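Local coordinates for tetratricopeptide TPR_2 repeat protein (Thermobaculum terrenum, PDB 5DJS) that joins tetratricopeptide repeats to a GT-B-type glycosyltransferase family 41 region and binds uridine-5'-diphosphate, its own function being undescribed, at residues A[314-324]-A[400-409]; A[359-370]-A[390-398]. The protein carries 1 engineered substitution. One frame throughout, in Å; residues are numbered along the deposited sequence.

After the tetratricopeptide repeats and a first parallel sheet ending in strand 300-304, the chain enters the loop that holds 314-324, then builds the second parallel sheet, starting with strand 332-335. Interaction 2 closes a short loop here: strand 361-365 leads through helix 372-383 to its neighbour 392-395, the edge of that sheet. The chain runs straight on into helix 400-405, where interaction 1 closes the longer loop back to 314-324, so interaction 2 lies wholly within its span. Their centres are about 17 Å apart, L403 packs on I365 and M398, and both contacts touch UDP.

Interaction 1. Residues A[314-324]-A[400-409]; sequences PPDLPGWAPAD and RTDLLATYND. With UDP (uridine-5'-diphosphate), chain E.
P318 lays its ring across the helix side of 400-409, at about a right angle to the side chain of L404. The ring carbon CG of P318 approaches CB of L404 to 3.6 Å and also rests on the carbonyl O of T401, while P318 CB meets the methyl of A405. The ring thus touches residues from successive turns, T401, L404 and A405. L317 adds a looser apolar touch, its CD1 to CD2 of L404. Three residues beyond A405, N408 sets its amide against A321. The methyl CB of A321 sits 3.5 Å from CG of N408. A321 N donates to N408 OD1 at 3.1 Å, with an N-H...O angle of 154°. The donor stands well above the carbonyl plane, 62° out of it, so the bond does not follow a lone pair. With chi1 of -75° placing its CG beside the backbone N, N408 presents this amide to the loop. Helix 400-405 belongs to the second parallel sheet domain of the GT-B fold and lies in the chain between strands 392-395 and 412-414; the irregular segment 314-324 is on the way into that domain. W320 turns its ring end from N408 toward helix 479-521, and its NE1 is bonded to the carbonyl O of W430. At the other end, D316 and T401 cross nearly perpendicularly: OD2 of D316 lies 3.3 Å from the methyl CG2 of T401. P314 CG reaches NH2 of R400 at 4.0 Å, meeting the guanidinium obliquely. The R400 chain, bent at chi2 and chi3, passes UDP with CD 3.6 Å from the ligand's O2', and its NH1 is salt-bridged to E427. On the helix side facing UDP, L403 sets CD2 3.9 Å from C2' of the ribose.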
loop_
_atom_site.group_PDB
_atom_site.type_symbol
_atom_site.label_atom_id
_atom_site.label_comp_id
_atom_site.label_asym_id
_atom_site.label_seq_id
_atom_site.Cartn_x
_atom_site.Cartn_y
_atom_site.Cartn_z
ATOM N N PRO A 314 8.871 7.162 14.766
ATOM C CA PRO A 314 9.016 8.611 14.658
ATOM C C PRO A 314 9.320 9.263 16.020
ATOM O O PRO A 314 9.144 8.622 17.067
ATOM C CB PRO A 314 7.653 9.061 14.109
ATOM C CG PRO A 314 6.703 8.012 14.569
ATOM C CD PRO A 314 7.480 6.727 14.538
ATOM N N PRO A 315 9.780 10.529 16.009
ATOM C CA PRO A 315 10.090 11.198 17.274
ATOM C C PRO A 315 8.843 11.512 18.122
ATOM O O PRO A 315 8.895 11.379 19.344
ATOM C CB PRO A 315 10.806 12.481 16.826
ATOM C CG PRO A 315 10.268 12.758 15.459
ATOM C CD PRO A 315 9.972 11.421 14.844
ATOM N N ASP A 316 7.731 11.877 17.479
ATOM C CA ASP A 316 6.496 12.284 18.178
ATOM C C ASP A 316 5.604 11.099 18.628
ATOM O O ASP A 316 4.371 11.173 18.538
ATOM C CB ASP A 316 5.700 13.284 17.301
ATOM C CG ASP A 316 5.215 12.679 15.970
ATOM O OD1 ASP A 316 5.847 11.722 15.471
ATOM O OD2 ASP A 316 4.203 13.166 15.421
ATOM N N LEU A 317 6.221 10.036 19.154
ATOM C CA LEU A 317 5.500 8.801 19.498
ATOM C C LEU A 317 4.725 8.998 20.806
ATOM O O LEU A 317 5.329 9.417 21.794
ATOM C CB LEU A 317 6.473 7.624 19.650
ATOM C CG LEU A 317 5.884 6.244 19.333
ATOM C CD1 LEU A 317 5.698 6.095 17.833
ATOM C CD2 LEU A 317 6.762 5.123 19.860
ATOM N N PRO A 318 3.400 8.698 20.825
ATOM C CA PRO A 318 2.555 9.001 21.999
ATOM C C PRO A 318 3.058 8.532 23.355
ATOM O O PRO A 318 2.786 9.196 24.361
ATOM C CB PRO A 318 1.247 8.285 21.677
ATOM C CG PRO A 318 1.168 8.372 20.202
ATOM C CD PRO A 318 2.582 8.144 19.729
ATOM N N GLY A 319 3.764 7.404 23.396
ATOM C CA GLY A 319 4.286 6.892 24.659
ATOM C C GLY A 319 3.208 6.131 25.420
ATOM O O GLY A 319 2.028 6.517 25.452
ATOM N N TRP A 320 3.642 5.054 26.060
ATOM C CA TRP A 320 2.740 4.015 26.538
ATOM C C TRP A 320 1.979 4.479 27.771
ATOM O O TRP A 320 2.498 5.253 28.574
ATOM C CB TRP A 320 3.530 2.745 26.865
ATOM C CG TRP A 320 4.279 2.137 25.706
ATOM C CD1 TRP A 320 4.500 2.689 24.466
ATOM C CD2 TRP A 320 4.938 0.869 25.697
ATOM N NE1 TRP A 320 5.236 1.829 23.691
ATOM C CE2 TRP A 320 5.520 0.705 24.420
ATOM C CE3 TRP A 320 5.092 -0.149 26.645
ATOM C CZ2 TRP A 320 6.247 -0.433 24.067
ATOM C CZ3 TRP A 320 5.812 -1.287 26.294
ATOM C CH2 TRP A 320 6.383 -1.417 25.014
ATOM N N ALA A 321 0.746 3.999 27.905
ATOM C CA ALA A 321 -0.092 4.274 29.074
ATOM C C ALA A 321 0.075 3.111 30.061
ATOM O O ALA A 321 0.633 2.063 29.694
ATOM C CB ALA A 321 -1.547 4.431 28.652
ATOM N N PRO A 322 -0.407 3.271 31.313
ATOM C CA PRO A 322 -0.328 2.138 32.258
ATOM C C PRO A 322 -1.355 0.986 32.017
ATOM O O PRO A 322 -1.646 0.237 32.950
ATOM C CB PRO A 322 -0.522 2.822 33.629
ATOM C CG PRO A 322 -1.285 4.071 33.336
ATOM C CD PRO A 322 -0.823 4.523 31.983
ATOM N N ALA A 323 -1.834 0.824 30.770
ATOM C CA ALA A 323 -2.961 -0.057 30.384
ATOM C C ALA A 323 -4.315 0.580 30.742
ATOM O O ALA A 323 -4.552 0.870 31.913
ATOM C CB ALA A 323 -2.832 -1.459 30.990
ATOM N N ASP A 324 -5.174 0.804 29.736
ATOM C CA ASP A 324 -6.540 1.373 29.896
ATOM C C ASP A 324 -6.502 2.889 30.126
ATOM O O ASP A 324 -6.020 3.373 31.145
ATOM C CB ASP A 324 -7.371 0.614 30.975
ATOM C CG ASP A 324 -8.697 1.299 31.323
ATOM O OD1 ASP A 324 -9.408 1.768 30.410
ATOM O OD2 ASP A 324 -9.031 1.351 32.527
ATOM N N ARG A 400 -2.401 10.407 12.645
ATOM C CA ARG A 400 -1.411 9.350 12.936
ATOM C C ARG A 400 -1.163 9.129 14.441
ATOM O O ARG A 400 -1.324 8.010 14.922
ATOM C CB ARG A 400 -0.098 9.652 12.187
ATOM C CG ARG A 400 1.152 8.882 12.616
ATOM C CD ARG A 400 1.569 7.739 11.690
ATOM N NE ARG A 400 3.030 7.759 11.492
ATOM C CZ ARG A 400 3.802 6.715 11.179
ATOM N NH1 ARG A 400 3.296 5.493 11.019
ATOM N NH2 ARG A 400 5.116 6.897 11.030
ATOM N N THR A 401 -0.776 10.176 15.171
ATOM C CA THR A 401 -0.491 10.052 16.613
ATOM C C THR A 401 -1.736 9.754 17.450
ATOM O O THR A 401 -1.632 9.081 18.477
ATOM C CB THR A 401 0.193 11.307 17.206
ATOM O OG1 THR A 401 -0.589 12.467 16.916
ATOM C CG2 THR A 401 1.608 11.481 16.651
ATOM N N ASP A 402 -2.896 10.262 17.026
ATOM C CA ASP A 402 -4.167 9.909 17.664
ATOM C C ASP A 402 -4.457 8.411 17.524
ATOM O O ASP A 402 -4.961 7.795 18.463
ATOM C CB ASP A 402 -5.339 10.734 17.096
ATOM C CG ASP A 402 -5.297 12.207 17.523
ATOM O OD1 ASP A 402 -4.260 12.663 18.040
ATOM O OD2 ASP A 402 -6.309 12.917 17.335
ATOM N N LEU A 403 -4.132 7.831 16.365
ATOM C CA LEU A 403 -4.335 6.394 16.132
ATOM C C LEU A 403 -3.354 5.550 16.927
ATOM O O LEU A 403 -3.743 4.553 17.542
ATOM C CB LEU A 403 -4.222 6.045 14.646
ATOM C CG LEU A 403 -4.447 4.568 14.262
ATOM C CD1 LEU A 403 -5.920 4.253 14.014
ATOM C CD2 LEU A 403 -3.607 4.197 13.051
ATOM N N LEU A 404 -2.085 5.931 16.892
ATOM C CA LEU A 404 -1.071 5.313 17.756
ATOM C C LEU A 404 -1.510 5.276 19.239
ATOM O O LEU A 404 -1.386 4.248 19.915
ATOM C CB LEU A 404 0.273 6.053 17.617
ATOM C CG LEU A 404 1.391 5.591 16.660
ATOM C CD1 LEU A 404 1.015 4.436 15.753
ATOM C CD2 LEU A 404 1.916 6.767 15.846
ATOM N N ALA A 405 -2.043 6.396 19.721
ATOM C CA ALA A 405 -2.496 6.520 21.108
ATOM C C ALA A 405 -3.615 5.534 21.469
ATOM O O ALA A 405 -3.652 5.076 22.607
ATOM C CB ALA A 405 -2.924 7.958 21.413
ATOM N N THR A 406 -4.500 5.190 20.520
ATOM C CA THR A 406 -5.602 4.230 20.789
ATOM C C THR A 406 -5.142 2.772 20.892
ATOM O O THR A 406 -5.943 1.911 21.225
ATOM C CB THR A 406 -6.767 4.292 19.755
ATOM O OG1 THR A 406 -6.304 3.873 18.467
ATOM C CG2 THR A 406 -7.386 5.688 19.672
ATOM N N TYR A 407 -3.881 2.481 20.580
ATOM C CA TYR A 407 -3.312 1.163 20.906
ATOM C C TYR A 407 -3.184 0.918 22.416
ATOM O O TYR A 407 -3.170 -0.239 22.854
ATOM C CB TYR A 407 -1.950 0.954 20.242
ATOM C CG TYR A 407 -2.028 0.432 18.829
ATOM C CD1 TYR A 407 -2.364 -0.898 18.579
ATOM C CD2 TYR A 407 -1.745 1.260 17.736
ATOM C CE1 TYR A 407 -2.419 -1.389 17.285
ATOM C CE2 TYR A 407 -1.805 0.775 16.434
ATOM C CZ TYR A 407 -2.137 -0.551 16.220
ATOM O OH TYR A 407 -2.198 -1.032 14.944
ATOM N N ASN A 408 -3.088 1.997 23.196
ATOM C CA ASN A 408 -3.096 1.905 24.664
ATOM C C ASN A 408 -4.338 1.218 25.218
ATOM O O ASN A 408 -4.253 0.558 26.259
ATOM C CB ASN A 408 -2.966 3.291 25.308
ATOM C CG ASN A 408 -1.551 3.844 25.229
ATOM O OD1 ASN A 408 -0.580 3.093 25.274
ATOM N ND2 ASN A 408 -1.432 5.168 25.148
ATOM N N ASP A 409 -5.469 1.373 24.518
ATOM C CA ASP A 409 -6.726 0.706 24.867
ATOM C C ASP A 409 -6.918 -0.680 24.226
ATOM O O ASP A 409 -8.004 -1.248 24.343
ATOM C CB ASP A 409 -7.904 1.621 24.510
ATOM C CG ASP A 409 -7.782 3.019 25.137
ATOM O OD1 ASP A 409 -7.118 3.166 26.188
ATOM O OD2 ASP A 409 -8.351 3.976 24.574
HETATM N N1 UDP E . -3.797 5.508 9.315
HETATM C C2 UDP E . -4.375 6.698 9.845
HETATM N N3 UDP E . -5.660 6.698 10.247
HETATM C C4 UDP E . -6.412 5.588 10.163
HETATM C C5 UDP E . -5.883 4.408 9.658
HETATM C C6 UDP E . -4.559 4.392 9.236
HETATM O O2 UDP E . -3.715 7.759 9.944
HETATM O O4 UDP E . -7.594 5.606 10.538
HETATM C "C1'" UDP E . -2.384 5.497 8.876
HETATM C "C2'" UDP E . -1.592 4.555 9.761
HETATM O "O2'" UDP E . -0.374 5.221 10.099
HETATM C "C3'" UDP E . -1.421 3.295 8.918
HETATM C "C4'" UDP E . -1.556 3.762 7.469
HETATM O "O4'" UDP E . -2.208 5.040 7.525
HETATM O "O3'" UDP E . -0.174 2.650 9.140
HETATM C "C5'" UDP E . -2.363 2.853 6.541
HETATM O "O5'" UDP E . -2.215 1.465 6.837
HETATM P PA UDP E . -3.237 0.396 6.175
HETATM O O1A UDP E . -3.085 0.511 4.678
HETATM O O2A UDP E . -4.585 0.613 6.823
HETATM O O3A UDP E . -2.754 -1.080 6.634
HETATM P PB UDP E . -1.267 -1.672 6.407
HETATM O O1B UDP E . -0.314 -0.618 6.888
HETATM O O2B UDP E . -1.234 -2.872 7.295
HETATM O O3B UDP E . -1.194 -1.985 4.932
#

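Interaction 2. Residues A[359-370]-A[390-398]. With UDP (uridine-5'-diphosphate), chain E.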
loop_
_atom_site.group_PDB
_atom_site.type_symbol
_atom_site.label_atom_id
_atom_site.label_comp_id
_atom_site.label_asym_id
_atom_site.label_seq_id
_atom_site.Cartn_x
_atom_site.Cartn_y
_atom_site.Cartn_z
ATOM N N ARG A 359 -16.738 -12.461 26.344
ATOM C CA ARG A 359 -16.734 -11.080 26.831
ATOM C C ARG A 359 -15.833 -10.145 26.001
ATOM O O ARG A 359 -15.935 -8.915 26.121
ATOM C CB ARG A 359 -16.316 -11.055 28.311
ATOM C CG ARG A 359 -17.174 -11.937 29.218
ATOM C CD ARG A 359 -17.043 -11.578 30.694
ATOM N NE ARG A 359 -17.564 -10.231 30.999
ATOM C CZ ARG A 359 -16.856 -9.170 31.418
ATOM N NH1 ARG A 359 -15.536 -9.227 31.620
ATOM N NH2 ARG A 359 -17.486 -8.016 31.649
ATOM N N ALA A 360 -14.968 -10.719 25.157
ATOM C CA ALA A 360 -14.007 -9.932 24.366
ATOM C C ALA A 360 -14.696 -9.041 23.332
ATOM O O ALA A 360 -15.737 -9.402 22.786
ATOM C CB ALA A 360 -13.011 -10.847 23.666
ATOM N N ARG A 361 -14.090 -7.888 23.070
ATOM C CA ARG A 361 -14.591 -6.918 22.107
ATOM C C ARG A 361 -13.545 -6.738 21.018
ATOM O O ARG A 361 -12.358 -6.855 21.302
ATOM C CB ARG A 361 -14.852 -5.582 22.800
ATOM C CG ARG A 361 -15.906 -5.651 23.897
ATOM C CD ARG A 361 -15.960 -4.374 24.725
ATOM N NE ARG A 361 -16.329 -3.196 23.941
ATOM C CZ ARG A 361 -17.555 -2.931 23.463
ATOM N NH1 ARG A 361 -18.580 -3.761 23.664
ATOM N NH2 ARG A 361 -17.761 -1.818 22.758
ATOM N N LEU A 362 -13.988 -6.472 19.782
ATOM C CA LEU A 362 -13.095 -6.216 18.636
ATOM C C LEU A 362 -13.215 -4.774 18.170
ATOM O O LEU A 362 -14.322 -4.267 17.977
ATOM C CB LEU A 362 -13.422 -7.152 17.480
ATOM C CG LEU A 362 -12.594 -7.019 16.199
ATOM C CD1 LEU A 362 -11.103 -7.243 16.435
ATOM C CD2 LEU A 362 -13.107 -8.007 15.168
ATOM N N ARG A 363 -12.067 -4.132 17.968
ATOM C CA ARG A 363 -11.977 -2.707 17.660
ATOM C C ARG A 363 -11.350 -2.497 16.279
ATOM O O ARG A 363 -10.151 -2.713 16.106
ATOM C CB ARG A 363 -11.109 -2.038 18.723
ATOM C CG ARG A 363 -10.985 -0.523 18.614
ATOM C CD ARG A 363 -11.955 0.203 19.528
ATOM N NE ARG A 363 -11.316 1.351 20.175
ATOM C CZ ARG A 363 -10.786 1.366 21.403
ATOM N NH1 ARG A 363 -10.804 0.288 22.195
ATOM N NH2 ARG A 363 -10.227 2.490 21.851
ATOM N N LEU A 364 -12.157 -2.079 15.306
ATOM C CA LEU A 364 -11.663 -1.767 13.961
ATOM C C LEU A 364 -11.625 -0.263 13.752
ATOM O O LEU A 364 -12.537 0.454 14.178
ATOM C CB LEU A 364 -12.535 -2.412 12.886
ATOM C CG LEU A 364 -12.851 -3.895 13.033
ATOM C CD1 LEU A 364 -13.689 -4.365 11.853
ATOM C CD2 LEU A 364 -11.580 -4.724 13.143
ATOM N N ILE A 365 -10.559 0.211 13.116
ATOM C CA ILE A 365 -10.427 1.621 12.747
ATOM C C ILE A 365 -9.892 1.686 11.327
ATOM O O ILE A 365 -8.788 1.203 11.047
ATOM C CB ILE A 365 -9.463 2.390 13.670
ATOM C CG1 ILE A 365 -9.917 2.313 15.133
ATOM C CG2 ILE A 365 -9.390 3.851 13.240
ATOM C CD1 ILE A 365 -8.862 2.747 16.126
ATOM N N ALA A 366 -10.663 2.308 10.443
ATOM C CA ALA A 366 -10.347 2.344 9.011
ATOM C C ALA A 366 -11.208 3.382 8.287
ATOM O O ALA A 366 -12.193 3.896 8.832
ATOM C CB ALA A 366 -10.545 0.971 8.387
ATOM N N THR A 367 -10.831 3.676 7.051
ATOM C CA THR A 367 -11.554 4.636 6.228
ATOM C C THR A 367 -12.776 3.929 5.700
ATOM O O THR A 367 -12.672 2.778 5.282
ATOM C CB THR A 367 -10.715 5.068 5.026
ATOM O OG1 THR A 367 -10.307 3.893 4.320
ATOM C CG2 THR A 367 -9.481 5.837 5.475
ATOM N N GLY A 368 -13.919 4.610 5.725
ATOM C CA GLY A 368 -15.193 4.014 5.325
ATOM C C GLY A 368 -16.108 3.722 6.491
ATOM O O GLY A 368 -17.323 3.662 6.310
ATOM N N LEU A 369 -15.548 3.585 7.692
ATOM C CA LEU A 369 -16.355 3.323 8.884
ATOM C C LEU A 369 -17.153 4.510 9.395
ATOM O O LEU A 369 -18.035 4.327 10.223
ATOM C CB LEU A 369 -15.489 2.721 9.983
ATOM C CG LEU A 369 -14.939 1.336 9.627
ATOM C CD1 LEU A 369 -14.028 0.846 10.734
ATOM C CD2 LEU A 369 -16.046 0.321 9.371
ATOM N N GLN A 370 -16.878 5.710 8.888
ATOM C CA GLN A 370 -17.773 6.862 9.097
ATOM C C GLN A 370 -19.178 6.691 8.485
ATOM O O GLN A 370 -20.119 7.334 8.969
ATOM C CB GLN A 370 -17.134 8.196 8.633
ATOM C CG GLN A 370 -17.020 8.432 7.133
ATOM C CD GLN A 370 -15.933 7.606 6.469
ATOM O OE1 GLN A 370 -15.607 6.513 6.919
ATOM N NE2 GLN A 370 -15.367 8.122 5.388
ATOM N N GLU A 390 -23.030 -5.612 18.773
ATOM C CA GLU A 390 -22.616 -4.606 19.760
ATOM C C GLU A 390 -21.196 -4.840 20.323
ATOM O O GLU A 390 -20.560 -3.888 20.779
ATOM C CB GLU A 390 -23.649 -4.468 20.902
ATOM C CG GLU A 390 -23.923 -5.729 21.732
ATOM C CD GLU A 390 -25.181 -6.478 21.313
ATOM O OE1 GLU A 390 -25.395 -6.669 20.094
ATOM O OE2 GLU A 390 -25.953 -6.883 22.208
ATOM N N ARG A 391 -20.702 -6.086 20.280
ATOM C CA ARG A 391 -19.332 -6.410 20.744
ATOM C C ARG A 391 -18.274 -5.860 19.779
ATOM O O ARG A 391 -17.109 -5.730 20.143
ATOM C CB ARG A 391 -19.085 -7.929 20.935
ATOM C CG ARG A 391 -20.246 -8.762 21.498
ATOM C CD ARG A 391 -19.880 -9.710 22.640
ATOM N NE ARG A 391 -18.530 -10.290 22.595
ATOM C CZ ARG A 391 -18.188 -11.494 22.122
ATOM N NH1 ARG A 391 -19.074 -12.325 21.585
ATOM N NH2 ARG A 391 -16.912 -11.868 22.187
ATOM N N LEU A 392 -18.693 -5.572 18.548
ATOM C CA LEU A 392 -17.847 -5.000 17.502
ATOM C C LEU A 392 -17.931 -3.478 17.526
ATOM O O LEU A 392 -19.001 -2.927 17.282
ATOM C CB LEU A 392 -18.362 -5.515 16.158
ATOM C CG LEU A 392 -17.535 -5.290 14.908
ATOM C CD1 LEU A 392 -16.326 -6.208 14.913
ATOM C CD2 LEU A 392 -18.384 -5.553 13.672
ATOM N N GLU A 393 -16.821 -2.802 17.827
ATOM C CA GLU A 393 -16.800 -1.325 17.841
ATOM C C GLU A 393 -15.949 -0.695 16.699
ATOM O O GLU A 393 -14.727 -0.821 16.661
ATOM C CB GLU A 393 -16.447 -0.758 19.236
ATOM C CG GLU A 393 -15.180 -1.283 19.902
ATOM C CD GLU A 393 -14.824 -0.536 21.194
ATOM O OE1 GLU A 393 -14.724 -1.190 22.257
ATOM O OE2 GLU A 393 -14.633 0.702 21.156
ATOM N N LEU A 394 -16.641 -0.012 15.781
ATOM C CA LEU A 394 -16.069 0.532 14.553
ATOM C C LEU A 394 -15.893 2.034 14.696
ATOM O O LEU A 394 -16.804 2.715 15.161
ATOM C CB LEU A 394 -17.014 0.278 13.383
ATOM C CG LEU A 394 -17.507 -1.135 13.044
ATOM C CD1 LEU A 394 -16.460 -2.204 13.312
ATOM C CD2 LEU A 394 -18.802 -1.483 13.761
ATOM N N LEU A 395 -14.741 2.547 14.274
ATOM C CA LEU A 395 -14.401 3.963 14.437
ATOM C C LEU A 395 -13.951 4.610 13.127
ATOM O O LEU A 395 -13.276 3.985 12.301
ATOM C CB LEU A 395 -13.308 4.122 15.507
ATOM C CG LEU A 395 -13.763 4.608 16.891
ATOM C CD1 LEU A 395 -12.772 4.200 17.972
ATOM C CD2 LEU A 395 -13.979 6.122 16.890
ATOM N N SER A 396 -14.321 5.878 12.959
ATOM C CA SER A 396 -13.896 6.674 11.814
ATOM C C SER A 396 -12.390 6.944 11.917
ATOM O O SER A 396 -11.848 6.968 13.021
ATOM C CB SER A 396 -14.675 7.995 11.775
ATOM O OG SER A 396 -16.048 7.781 12.058
ATOM N N PRO A 397 -11.714 7.169 10.775
ATOM C CA PRO A 397 -10.251 7.310 10.806
ATOM C C PRO A 397 -9.746 8.591 11.498
ATOM O O PRO A 397 -10.474 9.588 11.580
ATOM C CB PRO A 397 -9.865 7.291 9.320
ATOM C CG PRO A 397 -11.064 7.819 8.613
ATOM C CD PRO A 397 -12.262 7.393 9.421
ATOM N N MET A 398 -8.501 8.530 11.982
ATOM C CA MET A 398 -7.881 9.579 12.799
ATOM C C MET A 398 -6.502 9.992 12.294
ATOM O O MET A 398 -5.877 9.252 11.531
ATOM C CB MET A 398 -7.651 9.042 14.202
ATOM C CG MET A 398 -8.901 8.647 14.949
ATOM S SD MET A 398 -8.433 7.941 16.530
ATOM C CE MET A 398 -7.933 6.320 16.038
HETATM N N1 UDP E . -3.797 5.508 9.315
HETATM C C2 UDP E . -4.375 6.698 9.845
HETATM N N3 UDP E . -5.660 6.698 10.247
HETATM C C4 UDP E . -6.412 5.588 10.163
HETATM C C5 UDP E . -5.883 4.408 9.658
HETATM C C6 UDP E . -4.559 4.392 9.236
HETATM O O2 UDP E . -3.715 7.759 9.944
HETATM O O4 UDP E . -7.594 5.606 10.538
HETATM C "C1'" UDP E . -2.384 5.497 8.876
HETATM C "C2'" UDP E . -1.592 4.555 9.761
HETATM O "O2'" UDP E . -0.374 5.221 10.099
HETATM C "C3'" UDP E . -1.421 3.295 8.918
HETATM C "C4'" UDP E . -1.556 3.762 7.469
HETATM O "O4'" UDP E . -2.208 5.040 7.525
HETATM O "O3'" UDP E . -0.174 2.650 9.140
HETATM C "C5'" UDP E . -2.363 2.853 6.541
HETATM O "O5'" UDP E . -2.215 1.465 6.837
HETATM P PA UDP E . -3.237 0.396 6.175
HETATM O O1A UDP E . -3.085 0.511 4.678
HETATM O O2A UDP E . -4.585 0.613 6.823
HETATM O O3A UDP E . -2.754 -1.080 6.634
HETATM P PB UDP E . -1.267 -1.672 6.407
HETATM O O1B UDP E . -0.314 -0.618 6.888
HETATM O O2B UDP E . -1.234 -2.872 7.295
HETATM O O3B UDP E . -1.194 -1.985 4.932
#
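E393 places CG between its own backbone N and carbonyl carbon (chi1 52°) and then runs extended, which carries its carboxylate across to two arginines of 359-370. R361 crosses it at about a right angle, and its NE donates to E393 OE1 at 3.1 Å on the anti side, tilted out of the carboxylate plane; NH2 adds a weak bond to the same oxygen. R363 starts with CG anti to its backbone N and bends twice, setting its guanidinium plane only 15° from the carboxylate plane, but OE2 lies well out of the guanidinium plane. No N-H of R363 points at OE2, so this salt bridge, NE to E393 OE2 at 3.5 Å, rests on charge alone. E393 thereby bridges both arginines in one salt-bridge network. The two strands run parallel with axes 17° apart, and they are the first and last strands of a beta-alpha-beta unit whose helix, 372-383, connects them; strand 392-395 forms the edge of the sheet. The ladder includes E393 N to L362 O at 2.9 Å and L395 N to L364 O. On the face away from the charges, L362 lies beside L392 and L364 beside L394, pointing the same way, with L364 CD1 3.8 Å from L394 CD1. At the start of the ladder, where its own O accepts from L362 N, R391 holds the carbonyl O of A360 side-on with NE and NH2, the latter at 2.8 Å; NH2 also reaches the carbonyl O of L354. At the C-terminal end of strand 361-365, I365 CD1 packs at 3.7 Å on CE of M398, which follows the end of strand 392-395. The backbone of M398 is hydrogen-bonded to the uracil of UDP: N3 donates to M398 O at 2.9 Å, and M398 N gives a weak bond to O4.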